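Isomaltose glucohydrolase (Kribbella flavida, PDB 5Z3E) hydrolyses the alpha-1,6-glucosidic bond of isomaltose from the non-reducing end, releasing beta-D-glucose and D-glucose during intracellular sugar breakdown. Local coordinates at residues A334-H339 against D393-L398; A36-L41 against G386-L391; V278-D283 against L327-D332; L318-L323 against L340-D345. The protein carries 1 engineered substitution. One frame throughout, in Å; residues are numbered along the deposited sequence.

Contact 1: A334-H339 against D393-L398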
loop_
_atom_site.group_PDB
_atom_site.type_symbol
_atom_site.label_atom_id
_atom_site.label_comp_id
_atom_site.label_asym_id
_atom_site.label_seq_id
_atom_site.Cartn_x
_atom_site.Cartn_y
_atom_site.Cartn_z
ATOM N N ALA A 334 15.826 4.711 -16.762
ATOM C CA ALA A 334 16.761 3.597 -16.680
ATOM C C ALA A 334 16.711 2.951 -15.298
ATOM O O ALA A 334 16.770 1.717 -15.180
ATOM C CB ALA A 334 18.170 4.055 -17.010
ATOM N N GLY A 335 16.651 3.754 -14.250
ATOM C CA GLY A 335 16.584 3.206 -12.909
ATOM C C GLY A 335 15.295 2.441 -12.702
ATOM O O GLY A 335 15.264 1.375 -12.069
ATOM N N ALA A 336 14.192 2.977 -13.217
ATOM C CA ALA A 336 12.914 2.281 -13.151
ATOM C C ALA A 336 13.005 0.922 -13.831
ATOM O O ALA A 336 12.553 -0.101 -13.284
ATOM C CB ALA A 336 11.825 3.122 -13.765
ATOM N N LEU A 337 13.592 0.894 -15.030
ATOM C CA LEU A 337 13.716 -0.335 -15.788
ATOM C C LEU A 337 14.590 -1.354 -15.059
ATOM O O LEU A 337 14.298 -2.541 -15.105
ATOM C CB LEU A 337 14.292 -0.061 -17.182
ATOM C CG LEU A 337 13.296 0.586 -18.147
ATOM C CD1 LEU A 337 14.044 1.161 -19.336
ATOM C CD2 LEU A 337 12.273 -0.456 -18.610
ATOM N N ARG A 338 15.659 -0.905 -14.409
ATOM C CA ARG A 338 16.498 -1.843 -13.687
ATOM C C ARG A 338 15.697 -2.569 -12.614
ATOM O O ARG A 338 15.856 -3.772 -12.398
ATOM C CB ARG A 338 17.702 -1.136 -13.096
ATOM C CG ARG A 338 18.643 -2.064 -12.346
ATOM C CD ARG A 338 20.001 -1.457 -12.032
ATOM N NE ARG A 338 19.910 -0.370 -11.073
ATOM C CZ ARG A 338 19.976 -0.509 -9.745
ATOM N NH1 ARG A 338 19.902 0.548 -8.974
ATOM N NH2 ARG A 338 20.157 -1.704 -9.182
ATOM N N HIS A 339 14.838 -1.830 -11.918
ATOM C CA HIS A 339 13.996 -2.447 -10.905
ATOM C C HIS A 339 12.920 -3.341 -11.495
ATOM O O HIS A 339 12.633 -4.391 -10.940
ATOM C CB HIS A 339 13.449 -1.349 -9.960
ATOM C CG HIS A 339 14.534 -0.755 -9.112
ATOM N ND1 HIS A 339 15.369 0.268 -9.543
ATOM C CD2 HIS A 339 15.013 -1.130 -7.897
ATOM C CE1 HIS A 339 16.278 0.505 -8.605
ATOM N NE2 HIS A 339 16.090 -0.329 -7.609
ATOM N N ASP A 393 2.946 -0.388 -16.309
ATOM C CA ASP A 393 2.131 0.632 -16.929
ATOM C C ASP A 393 2.841 1.989 -16.950
ATOM O O ASP A 393 2.775 2.711 -17.949
ATOM C CB ASP A 393 0.802 0.755 -16.166
ATOM C CG ASP A 393 -0.140 1.688 -16.833
ATOM O OD1 ASP A 393 -0.358 1.537 -18.066
ATOM O OD2 ASP A 393 -0.678 2.557 -16.127
ATOM N N GLU A 394 3.500 2.344 -15.863
ATOM C CA GLU A 394 4.259 3.604 -15.826
ATOM C C GLU A 394 5.303 3.654 -16.945
ATOM O O GLU A 394 5.621 4.740 -17.443
ATOM C CB GLU A 394 4.940 3.735 -14.482
ATOM C CG GLU A 394 4.077 4.157 -13.417
ATOM C CD GLU A 394 3.630 5.632 -13.571
ATOM O OE1 GLU A 394 4.432 6.553 -13.430
ATOM O OE2 GLU A 394 2.461 5.776 -13.796
ATOM N N LEU A 395 5.849 2.501 -17.286
ATOM C CA LEU A 395 6.887 2.407 -18.312
ATOM C C LEU A 395 6.296 2.125 -19.672
ATOM O O LEU A 395 7.064 1.913 -20.627
ATOM C CB LEU A 395 7.899 1.338 -17.882
ATOM C CG LEU A 395 8.770 1.782 -16.683
ATOM C CD1 LEU A 395 9.504 0.584 -16.100
ATOM C CD2 LEU A 395 9.730 2.888 -17.084
ATOM N N GLY A 396 4.965 2.169 -19.834
ATOM C CA GLY A 396 4.307 2.095 -21.125
ATOM C C GLY A 396 4.256 0.708 -21.680
ATOM O O GLY A 396 4.073 0.566 -22.912
ATOM N N LEU A 397 4.336 -0.305 -20.835
ATOM C CA LEU A 397 4.519 -1.653 -21.235
ATOM C C LEU A 397 3.344 -2.527 -21.133
ATOM O O LEU A 397 3.478 -3.718 -21.448
ATOM C CB LEU A 397 5.646 -2.308 -20.488
ATOM C CG LEU A 397 6.966 -1.552 -20.493
ATOM C CD1 LEU A 397 7.959 -2.267 -19.622
ATOM C CD2 LEU A 397 7.507 -1.393 -21.910
ATOM N N LEU A 398 2.173 -2.022 -20.847
ATOM C CA LEU A 398 1.015 -2.870 -20.781
ATOM C C LEU A 398 0.546 -3.011 -22.255
ATOM O O LEU A 398 0.407 -1.958 -22.954
ATOM C CB LEU A 398 -0.111 -2.306 -19.915
ATOM C CG LEU A 398 0.277 -2.415 -18.410
ATOM C CD1 LEU A 398 -0.904 -2.042 -17.563
ATOM C CD2 LEU A 398 0.783 -3.765 -17.955
#

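Contact 2: A36-L41 against G386-L391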
loop_
_atom_site.group_PDB
_atom_site.type_symbol
_atom_site.label_atom_id
_atom_site.label_comp_id
_atom_site.label_asym_id
_atom_site.label_seq_id
_atom_site.Cartn_x
_atom_site.Cartn_y
_atom_site.Cartn_z
ATOM N N ALA A 36 8.876 -9.417 -24.684
ATOM C CA ALA A 36 8.027 -10.601 -24.697
ATOM C C ALA A 36 7.821 -11.116 -23.276
ATOM O O ALA A 36 6.707 -11.456 -22.877
ATOM C CB ALA A 36 8.593 -11.679 -25.599
ATOM N N ARG A 37 8.903 -11.184 -22.505
ATOM C CA ARG A 37 8.792 -11.735 -21.174
ATOM C C ARG A 37 8.009 -10.821 -20.228
ATOM O O ARG A 37 7.224 -11.281 -19.390
ATOM C CB ARG A 37 10.151 -12.116 -20.669
ATOM C CG ARG A 37 10.659 -13.398 -21.439
ATOM C CD ARG A 37 12.146 -13.582 -21.372
ATOM N NE ARG A 37 12.564 -14.837 -21.912
ATOM C CZ ARG A 37 12.623 -15.103 -23.223
ATOM N NH1 ARG A 37 12.273 -14.169 -24.143
ATOM N NH2 ARG A 37 13.051 -16.273 -23.635
ATOM N N LEU A 38 8.237 -9.516 -20.354
ATOM C CA LEU A 38 7.538 -8.563 -19.496
ATOM C C LEU A 38 6.057 -8.500 -19.834
ATOM O O LEU A 38 5.211 -8.367 -18.937
ATOM C CB LEU A 38 8.247 -7.207 -19.591
ATOM C CG LEU A 38 9.695 -7.240 -19.075
ATOM C CD1 LEU A 38 10.443 -5.988 -19.481
ATOM C CD2 LEU A 38 9.746 -7.403 -17.578
ATOM N N HIS A 39 5.719 -8.581 -21.113
ATOM C CA HIS A 39 4.319 -8.631 -21.505
ATOM C C HIS A 39 3.669 -9.879 -20.959
ATOM O O HIS A 39 2.534 -9.832 -20.452
ATOM C CB HIS A 39 4.205 -8.627 -23.016
ATOM C CG HIS A 39 4.468 -7.299 -23.642
ATOM N ND1 HIS A 39 4.831 -7.185 -24.957
ATOM C CD2 HIS A 39 4.374 -6.046 -23.180
ATOM C CE1 HIS A 39 4.962 -5.905 -25.274
ATOM N NE2 HIS A 39 4.707 -5.190 -24.208
ATOM N N GLU A 40 4.341 -11.015 -21.035
ATOM C CA GLU A 40 3.785 -12.247 -20.510
ATOM C C GLU A 40 3.569 -12.185 -18.994
ATOM O O GLU A 40 2.534 -12.626 -18.500
ATOM C CB GLU A 40 4.678 -13.435 -20.886
ATOM C CG GLU A 40 4.268 -14.704 -20.198
ATOM C CD GLU A 40 2.847 -15.176 -20.410
ATOM O OE1 GLU A 40 2.141 -14.704 -21.362
ATOM O OE2 GLU A 40 2.438 -16.103 -19.624
ATOM N N LEU A 41 4.524 -11.613 -18.275
ATOM C CA LEU A 41 4.359 -11.481 -16.832
ATOM C C LEU A 41 3.215 -10.518 -16.498
ATOM O O LEU A 41 2.534 -10.705 -15.503
ATOM C CB LEU A 41 5.665 -11.010 -16.210
ATOM C CG LEU A 41 5.719 -10.850 -14.698
ATOM C CD1 LEU A 41 5.215 -12.090 -13.955
ATOM C CD2 LEU A 41 7.135 -10.529 -14.263
ATOM N N GLY A 386 0.192 -6.786 -8.362
ATOM C CA GLY A 386 -0.387 -5.473 -8.560
ATOM C C GLY A 386 0.657 -4.405 -8.786
ATOM O O GLY A 386 0.505 -3.553 -9.662
ATOM N N MET A 387 1.712 -4.439 -7.983
ATOM C CA MET A 387 2.778 -3.464 -8.125
ATOM C C MET A 387 3.545 -3.630 -9.433
ATOM O O MET A 387 3.964 -2.647 -10.048
ATOM C CB MET A 387 3.762 -3.524 -6.960
ATOM C CG MET A 387 3.230 -3.207 -5.639
ATOM S SD MET A 387 2.483 -1.514 -5.512
ATOM C CE MET A 387 3.907 -0.520 -5.630
ATOM N N TYR A 388 3.741 -4.876 -9.864
ATOM C CA TYR A 388 4.350 -5.119 -11.168
ATOM C C TYR A 388 3.527 -4.447 -12.271
ATOM O O TYR A 388 4.079 -3.759 -13.150
ATOM C CB TYR A 388 4.468 -6.624 -11.435
ATOM C CG TYR A 388 5.036 -6.882 -12.805
ATOM C CD1 TYR A 388 6.391 -6.825 -13.022
ATOM C CD2 TYR A 388 4.197 -7.118 -13.890
ATOM C CE1 TYR A 388 6.904 -7.002 -14.294
ATOM C CE2 TYR A 388 4.689 -7.276 -15.150
ATOM C CZ TYR A 388 6.033 -7.255 -15.363
ATOM O OH TYR A 388 6.567 -7.395 -16.630
ATOM N N LEU A 389 2.206 -4.629 -12.219
ATOM C CA LEU A 389 1.343 -3.996 -13.203
ATOM C C LEU A 389 1.460 -2.484 -13.190
ATOM O O LEU A 389 1.476 -1.850 -14.255
ATOM C CB LEU A 389 -0.106 -4.426 -13.010
ATOM C CG LEU A 389 -0.407 -5.876 -13.382
ATOM C CD1 LEU A 389 -1.842 -6.188 -13.042
ATOM C CD2 LEU A 389 -0.151 -6.119 -14.883
ATOM N N ILE A 390 1.516 -1.874 -12.009
ATOM C CA ILE A 390 1.660 -0.431 -11.921
ATOM C C ILE A 390 2.957 0.021 -12.578
ATOM O O ILE A 390 2.960 0.949 -13.376
ATOM C CB ILE A 390 1.557 0.063 -10.466
ATOM C CG1 ILE A 390 0.176 -0.220 -9.888
ATOM C CG2 ILE A 390 1.883 1.550 -10.401
ATOM C CD1 ILE A 390 0.048 0.021 -8.395
ATOM N N LEU A 391 4.075 -0.604 -12.216
ATOM C CA LEU A 391 5.351 -0.161 -12.752
ATOM C C LEU A 391 5.424 -0.400 -14.278
ATOM O O LEU A 391 5.899 0.452 -15.032
ATOM C CB LEU A 391 6.499 -0.851 -12.024
ATOM C CG LEU A 391 7.901 -0.484 -12.524
ATOM C CD1 LEU A 391 8.120 1.003 -12.579
ATOM C CD2 LEU A 391 8.943 -1.180 -11.661
#

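Contact 3: V278-D283 against L327-D332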
loop_
_atom_site.group_PDB
_atom_site.type_symbol
_atom_site.label_atom_id
_atom_site.label_comp_id
_atom_site.label_asym_id
_atom_site.label_seq_id
_atom_site.Cartn_x
_atom_site.Cartn_y
_atom_site.Cartn_z
ATOM N N VAL A 278 5.284 15.347 -1.190
ATOM C CA VAL A 278 6.155 16.254 -1.958
ATOM C C VAL A 278 6.136 15.845 -3.467
ATOM O O VAL A 278 5.865 14.694 -3.666
ATOM C CB VAL A 278 7.616 16.212 -1.463
ATOM C CG1 VAL A 278 7.743 16.738 -0.083
ATOM C CG2 VAL A 278 8.212 14.849 -1.528
ATOM N N PRO A 279 6.411 16.805 -4.358
ATOM C CA PRO A 279 6.516 16.361 -5.819
ATOM C C PRO A 279 7.745 15.393 -6.032
ATOM O O PRO A 279 8.718 15.425 -5.295
ATOM C CB PRO A 279 6.692 17.717 -6.545
ATOM C CG PRO A 279 6.168 18.704 -5.642
ATOM C CD PRO A 279 6.511 18.273 -4.224
ATOM N N PRO A 280 7.746 14.611 -7.155
ATOM C CA PRO A 280 8.928 13.773 -7.471
ATOM C C PRO A 280 10.209 14.548 -7.605
ATOM O O PRO A 280 11.272 14.006 -7.379
ATOM C CB PRO A 280 8.541 13.090 -8.798
ATOM C CG PRO A 280 7.052 13.104 -8.758
ATOM C CD PRO A 280 6.620 14.368 -8.062
ATOM N N ASP A 281 10.112 15.822 -8.013
ATOM C CA ASP A 281 11.323 16.630 -8.188
ATOM C C ASP A 281 11.730 17.390 -6.945
ATOM O O ASP A 281 12.699 18.157 -6.991
ATOM C CB ASP A 281 11.191 17.575 -9.368
ATOM C CG ASP A 281 10.101 18.569 -9.177
ATOM O OD1 ASP A 281 9.378 18.658 -8.212
ATOM O OD2 ASP A 281 10.018 19.498 -10.041
ATOM N N ASP A 282 11.036 17.206 -5.832
ATOM C CA ASP A 282 11.418 17.901 -4.619
ATOM C C ASP A 282 12.754 17.363 -4.093
ATOM O O ASP A 282 13.039 16.169 -4.227
ATOM C CB ASP A 282 10.326 17.701 -3.567
ATOM C CG ASP A 282 10.459 18.647 -2.405
ATOM O OD1 ASP A 282 11.127 18.290 -1.416
ATOM O OD2 ASP A 282 9.855 19.737 -2.494
ATOM N N ASP A 283 13.547 18.227 -3.444
ATOM C CA ASP A 283 14.786 17.741 -2.867
ATOM C C ASP A 283 14.569 16.598 -1.879
ATOM O O ASP A 283 15.373 15.667 -1.823
ATOM C CB ASP A 283 15.563 18.859 -2.171
ATOM C CG ASP A 283 16.100 19.937 -3.088
ATOM O OD1 ASP A 283 16.088 19.770 -4.309
ATOM O OD2 ASP A 283 16.536 20.971 -2.531
ATOM N N LEU A 327 11.181 6.221 -9.349
ATOM C CA LEU A 327 12.245 6.615 -10.272
ATOM C C LEU A 327 11.661 7.028 -11.614
ATOM O O LEU A 327 12.056 8.052 -12.177
ATOM C CB LEU A 327 13.234 5.463 -10.413
ATOM C CG LEU A 327 14.092 5.217 -9.177
ATOM C CD1 LEU A 327 14.793 3.862 -9.253
ATOM C CD2 LEU A 327 15.100 6.329 -8.963
ATOM N N ALA A 328 10.690 6.264 -12.121
ATOM C CA ALA A 328 10.056 6.615 -13.386
ATOM C C ALA A 328 9.432 8.007 -13.313
ATOM O O ALA A 328 9.594 8.835 -14.197
ATOM C CB ALA A 328 9.022 5.589 -13.780
ATOM N N ALA A 329 8.727 8.271 -12.205
ATOM C CA ALA A 329 8.035 9.536 -12.039
ATOM C C ALA A 329 8.998 10.706 -11.957
ATOM O O ALA A 329 8.619 11.850 -12.270
ATOM C CB ALA A 329 7.161 9.479 -10.774
ATOM N N ALA A 330 10.213 10.470 -11.496
ATOM C CA ALA A 330 11.250 11.493 -11.393
ATOM C C ALA A 330 12.052 11.642 -12.685
ATOM O O ALA A 330 12.969 12.451 -12.728
ATOM C CB ALA A 330 12.175 11.183 -10.251
ATOM N N GLY A 331 11.750 10.842 -13.700
ATOM C CA GLY A 331 12.459 10.917 -14.969
ATOM C C GLY A 331 13.616 9.949 -15.095
ATOM O O GLY A 331 14.266 9.957 -16.138
ATOM N N ASP A 332 13.907 9.140 -14.093
ATOM C CA ASP A 332 14.969 8.157 -14.149
ATOM C C ASP A 332 14.418 6.852 -14.707
ATOM O O ASP A 332 14.191 5.860 -13.996
ATOM C CB ASP A 332 15.632 7.954 -12.797
ATOM C CG ASP A 332 16.855 7.061 -12.848
ATOM O OD1 ASP A 332 17.196 6.540 -13.930
ATOM O OD2 ASP A 332 17.457 6.864 -11.759
#

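Contact 4: L318-L323 against L340-D345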
loop_
_atom_site.group_PDB
_atom_site.type_symbol
_atom_site.label_atom_id
_atom_site.label_comp_id
_atom_site.label_asym_id
_atom_site.label_seq_id
_atom_site.Cartn_x
_atom_site.Cartn_y
_atom_site.Cartn_z
ATOM N N LEU A 318 7.435 -5.859 -3.974
ATOM C CA LEU A 318 6.570 -4.686 -3.982
ATOM C C LEU A 318 7.364 -3.416 -3.711
ATOM O O LEU A 318 6.986 -2.348 -4.179
ATOM C CB LEU A 318 5.394 -4.892 -3.010
ATOM C CG LEU A 318 5.704 -4.894 -1.525
ATOM C CD1 LEU A 318 5.643 -3.483 -0.955
ATOM C CD2 LEU A 318 4.761 -5.795 -0.771
ATOM N N LEU A 319 8.442 -3.519 -2.930
ATOM C CA LEU A 319 9.260 -2.367 -2.611
ATOM C C LEU A 319 10.193 -2.007 -3.771
ATOM O O LEU A 319 10.419 -0.820 -4.016
ATOM C CB LEU A 319 10.031 -2.554 -1.324
ATOM C CG LEU A 319 9.183 -2.638 -0.054
ATOM C CD1 LEU A 319 10.071 -2.839 1.146
ATOM C CD2 LEU A 319 8.310 -1.385 0.112
ATOM N N SER A 320 10.723 -3.004 -4.478
ATOM C CA SER A 320 11.446 -2.708 -5.715
ATOM C C SER A 320 10.538 -2.046 -6.740
ATOM O O SER A 320 10.947 -1.126 -7.437
ATOM C CB SER A 320 12.060 -3.985 -6.257
ATOM O OG SER A 320 13.071 -4.441 -5.398
ATOM N N ALA A 321 9.286 -2.492 -6.807
ATOM C CA ALA A 321 8.342 -1.895 -7.731
ATOM C C ALA A 321 8.028 -0.466 -7.324
ATOM O O ALA A 321 7.930 0.422 -8.167
ATOM C CB ALA A 321 7.063 -2.708 -7.774
ATOM N N LEU A 322 7.819 -0.237 -6.028
ATOM C CA LEU A 322 7.541 1.100 -5.523
ATOM C C LEU A 322 8.684 2.067 -5.824
ATOM O O LEU A 322 8.464 3.211 -6.241
ATOM C CB LEU A 322 7.288 0.998 -4.016
ATOM C CG LEU A 322 6.997 2.290 -3.306
ATOM C CD1 LEU A 322 5.729 2.949 -3.812
ATOM C CD2 LEU A 322 6.915 2.009 -1.812
ATOM N N LEU A 323 9.921 1.622 -5.583
ATOM C CA LEU A 323 11.065 2.467 -5.891
ATOM C C LEU A 323 11.137 2.713 -7.397
ATOM O O LEU A 323 11.354 3.849 -7.832
ATOM C CB LEU A 323 12.362 1.878 -5.334
ATOM C CG LEU A 323 13.599 2.745 -5.541
ATOM C CD1 LEU A 323 13.456 4.149 -4.962
ATOM C CD2 LEU A 323 14.819 2.056 -4.941
ATOM N N LEU A 340 12.342 -2.949 -12.622
ATOM C CA LEU A 340 11.394 -3.802 -13.317
ATOM C C LEU A 340 12.045 -5.132 -13.708
ATOM O O LEU A 340 11.451 -6.202 -13.541
ATOM C CB LEU A 340 10.818 -3.100 -14.525
ATOM C CG LEU A 340 9.728 -3.849 -15.254
ATOM C CD1 LEU A 340 8.453 -3.873 -14.418
ATOM C CD2 LEU A 340 9.464 -3.252 -16.636
ATOM N N ARG A 341 13.258 -5.068 -14.249
ATOM C CA ARG A 341 13.973 -6.285 -14.654
ATOM C C ARG A 341 14.237 -7.181 -13.449
ATOM O O ARG A 341 14.104 -8.396 -13.522
ATOM C CB ARG A 341 15.281 -5.935 -15.363
ATOM C CG ARG A 341 15.123 -5.276 -16.697
ATOM C CD ARG A 341 16.490 -5.035 -17.350
ATOM N NE ARG A 341 16.359 -4.256 -18.572
ATOM C CZ ARG A 341 16.710 -2.978 -18.693
ATOM N NH1 ARG A 341 17.241 -2.341 -17.651
ATOM N NH2 ARG A 341 16.481 -2.344 -19.816
ATOM N N TRP A 342 14.654 -6.577 -12.334
ATOM C CA TRP A 342 14.909 -7.370 -11.123
ATOM C C TRP A 342 13.656 -8.112 -10.675
ATOM O O TRP A 342 13.696 -9.304 -10.365
ATOM C CB TRP A 342 15.449 -6.496 -9.975
ATOM C CG TRP A 342 15.774 -7.307 -8.750
ATOM C CD1 TRP A 342 16.955 -7.945 -8.494
ATOM C CD2 TRP A 342 14.909 -7.632 -7.661
ATOM N NE1 TRP A 342 16.889 -8.621 -7.322
ATOM C CE2 TRP A 342 15.636 -8.457 -6.780
ATOM C CE3 TRP A 342 13.587 -7.300 -7.335
ATOM C CZ2 TRP A 342 15.083 -8.974 -5.608
ATOM C CZ3 TRP A 342 13.059 -7.790 -6.170
ATOM C CH2 TRP A 342 13.796 -8.630 -5.314
ATOM N N ILE A 343 12.519 -7.420 -10.667
ATOM C CA ILE A 343 11.273 -8.062 -10.283
ATOM C C ILE A 343 10.970 -9.244 -11.207
ATOM O O ILE A 343 10.612 -10.327 -10.757
ATOM C CB ILE A 343 10.104 -7.077 -10.331
ATOM C CG1 ILE A 343 10.299 -6.001 -9.254
ATOM C CG2 ILE A 343 8.786 -7.826 -10.188
ATOM C CD1 ILE A 343 9.454 -4.783 -9.521
ATOM N N ALA A 344 11.092 -9.048 -12.522
ATOM C CA ALA A 344 10.764 -10.100 -13.470
ATOM C C ALA A 344 11.633 -11.329 -13.221
ATOM O O ALA A 344 11.175 -12.459 -13.419
ATOM C CB ALA A 344 10.897 -9.603 -14.888
ATOM N N ASP A 345 12.880 -11.120 -12.814
ATOM C CA ASP A 345 13.791 -12.222 -12.538
ATOM C C ASP A 345 13.393 -13.010 -11.290
ATOM O O ASP A 345 13.986 -14.080 -11.050
ATOM C CB ASP A 345 15.211 -11.685 -12.392
ATOM C CG ASP A 345 15.813 -11.226 -13.705
ATOM O OD1 ASP A 345 15.301 -11.591 -14.794
ATOM O OD2 ASP A 345 16.859 -10.520 -13.655
#

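Contact 1: A334-H339 against D393-L398
The carbonyl oxygen of G335, just before the A336 methyl that meets L395, is gripped by two N-H groups of H339. The imidazole supplies the shorter bond, H339 ND1 to G335 O at 2.8 Å, nearly straight at 171° and running close to the ring plane. H339 N completes the ordinary helical bond to the same oxygen and arrives from the other face of the carbonyl plane. With NE2 bonded to D297 OD2, the ring is tied at both nitrogens, an arrangement consistent with a protonated imidazole.

Across the contact no hydrogen bond forms; the meeting is one of methyl groups. L395 divides its two branches: CD2 lies 3.9 Å from A336 CB, while CD1 comes within 3.9 Å of L337 CD2. The two leucines are set at a slant to each other. In L337, CG stands anti to the carbonyl carbon (chi1 -74°), and from there CD2 extends toward L395 although the CB bond does not aim that way. L395, the first residue to leave helical angles after helix 382-394, points its CB at the partner segment. G396, with positive phi, is the C-prime residue of a Schellman motif, and G396 N bonds to D393 O at 2.9 Å.

Polar groups at the margin are paired elsewhere: D393 and E394 both form salt bridges with R86. The contact sets the C-terminal end of helix 382-394 against helix 333-344, and L30 also touches L337. With contact only between methyl groups, the 145 Å² buried between the segments points to van der Waals packing and not directional bonding.

Contact 2: A36-L41 against G386-L391
Y388 lies at the centre of this contact, its ring and hydroxyl reaching from helix 382-394 to L41 and L38 on helix 32-52. The phenol tip donates to the main chain: Y388 OH to L38 O measures 2.8 Å. The C=O...OH angle of 107° places the donor well off to the flank of the carbonyl, only 17° out of its plane, and the acceptor lies near the plane of the phenol ring.

L41 covers one face of that ring. Its CD2 sits 3.8 Å from the ring centroid, a CH-pi contact, and is displaced toward the rim, with CE1 the nearest ring atom to CD2 at 3.5 Å. The L41 side chain reaches this place with CG anti to the backbone N (chi1 -178°). L38 touches the outer end of the phenol, its CD2 lying 3.3 Å from Y388 OH, and its side chain runs at about a right angle to the tyrosine. A directional bond thus fixes the hydroxyl, while L41 covers the ring face. A phenylalanine at Y388 would probably keep the L41 packing but leave L38 O without its phenol donor, removing the one hydrogen bond between the segments.

The contact joins the first and last helices of the chain, through segments 345 residues apart, in the (alpha/alpha)6 barrel of family 15. Helix 333-344 adjoins the same cluster: L340 and I343 touch Y388, and A344 touches both L38 and L41. Further round helix 382-394, M387 packs on helix 317-329, whereas L389 and I390 meet helix 74-87.

Contact 3: V278-D283 against L327-D332
The pyrrolidine ring of P280 overlaps the last turn of helix 317-329, resting on the methyl of A329 and the backbone beside it. CB of P280 approaches A329 O to 3.7 Å, and CG of P280 lies 4.1 Å from A329 CB. Beside them, P280 CB comes within 4.1 Å of A330 CA. The small groups are consistent with the close approach of the two segments: the CA atoms of P280 and A330 are 5.1 Å apart. No hydrogen bond crosses; the 111 Å² buried is a shallow surface patch, with V273 touching both P280 and A329.

Each segment also has turn bonds of its own. P280 occupies a type I turn from P279 to D282, closed by D282 N to P279 O at 3.0 Å. D282 then N-caps helix 283-296 through OD1 to V284 N. In the same region R289 of that helix bonds to P280 O and also packs against A330.

On the other segment, D332 N reaches back to L327 O at 2.9 Å, and G331 N to A328 O at 3.0 Å. G331 has phi 94°, where a CB would press on the preceding carbonyl oxygen. D332 at once caps the following helix, its OD1 bonding to G335 N. The proline therefore sits against a Schellman motif followed directly by an Asp N-cap, the tight link between successive helices 317-329 and 333-344 of the alpha-helical barrel.

Contact 4: L318-L323 against L340-D345
Helices 317-329 and 333-344 form an antiparallel helical hairpin of the (alpha/alpha)6 barrel, and this contact lies between its two helices. The short axes of 318-323 and 340-344 approach to 9.2 Å, with 161° between their directions. Small residues, S320 and A321, face the larger W342 and I343.

S320 meets the benzo part of the indole obliquely: its OG is 3.4 Å from W342 CZ3, and its CB is 3.8 Å from W342 CE3. That hydroxyl is buried, but its polar needs are met elsewhere, by bonds with G300 O and V302 N, so the indole acts on it as apolar cover. With CG anti to the backbone N (chi1 -177°), W342 carries its six-membered ring to the serine, while I317 of the opposing helix also touches the tryptophan. An alanine at W342 would probably open a gap beside S320 and I317 and strip the serine of its aromatic cover.

The side chain of W342 lies about 10 Å from that of A355, the engineered alanine at the position inferred to be the proton acceptor, so the contact is near the catalytic centre without forming it.

I343 continues the contact. Its CG1 lies 4.0 Å from S320 CB, and its terminal CD1 lodges against A321, 3.6 Å from A321 CB and equally close, at 3.6 Å, to the A321 N atom.

Contacts 1, 2 and 4 form one cluster: their centres lie 9 Å (1 to 2), 9 Å (1 to 4) and 10 Å (2 to 4) apart. L340 of contact 4 is one junction, its CD2 lying 3.5 Å from L397 CD1 of contact 1 and its CD1 3.5 Å from Y388 CE1 of contact 2. M387 CB of contact 2 also lies 3.5 Å from A321 CB of contact 4. Contact 3 stands further off, its centre 14 Å from that of contact 1, 22 Å from contact 2 and 17 Å from contact 4, with which it shares helix 317-329; yet A328 N reaches A336 CB at 3.7 Å. Contact 4 comes near the catalytic position; the other three lie away from the annotated sites.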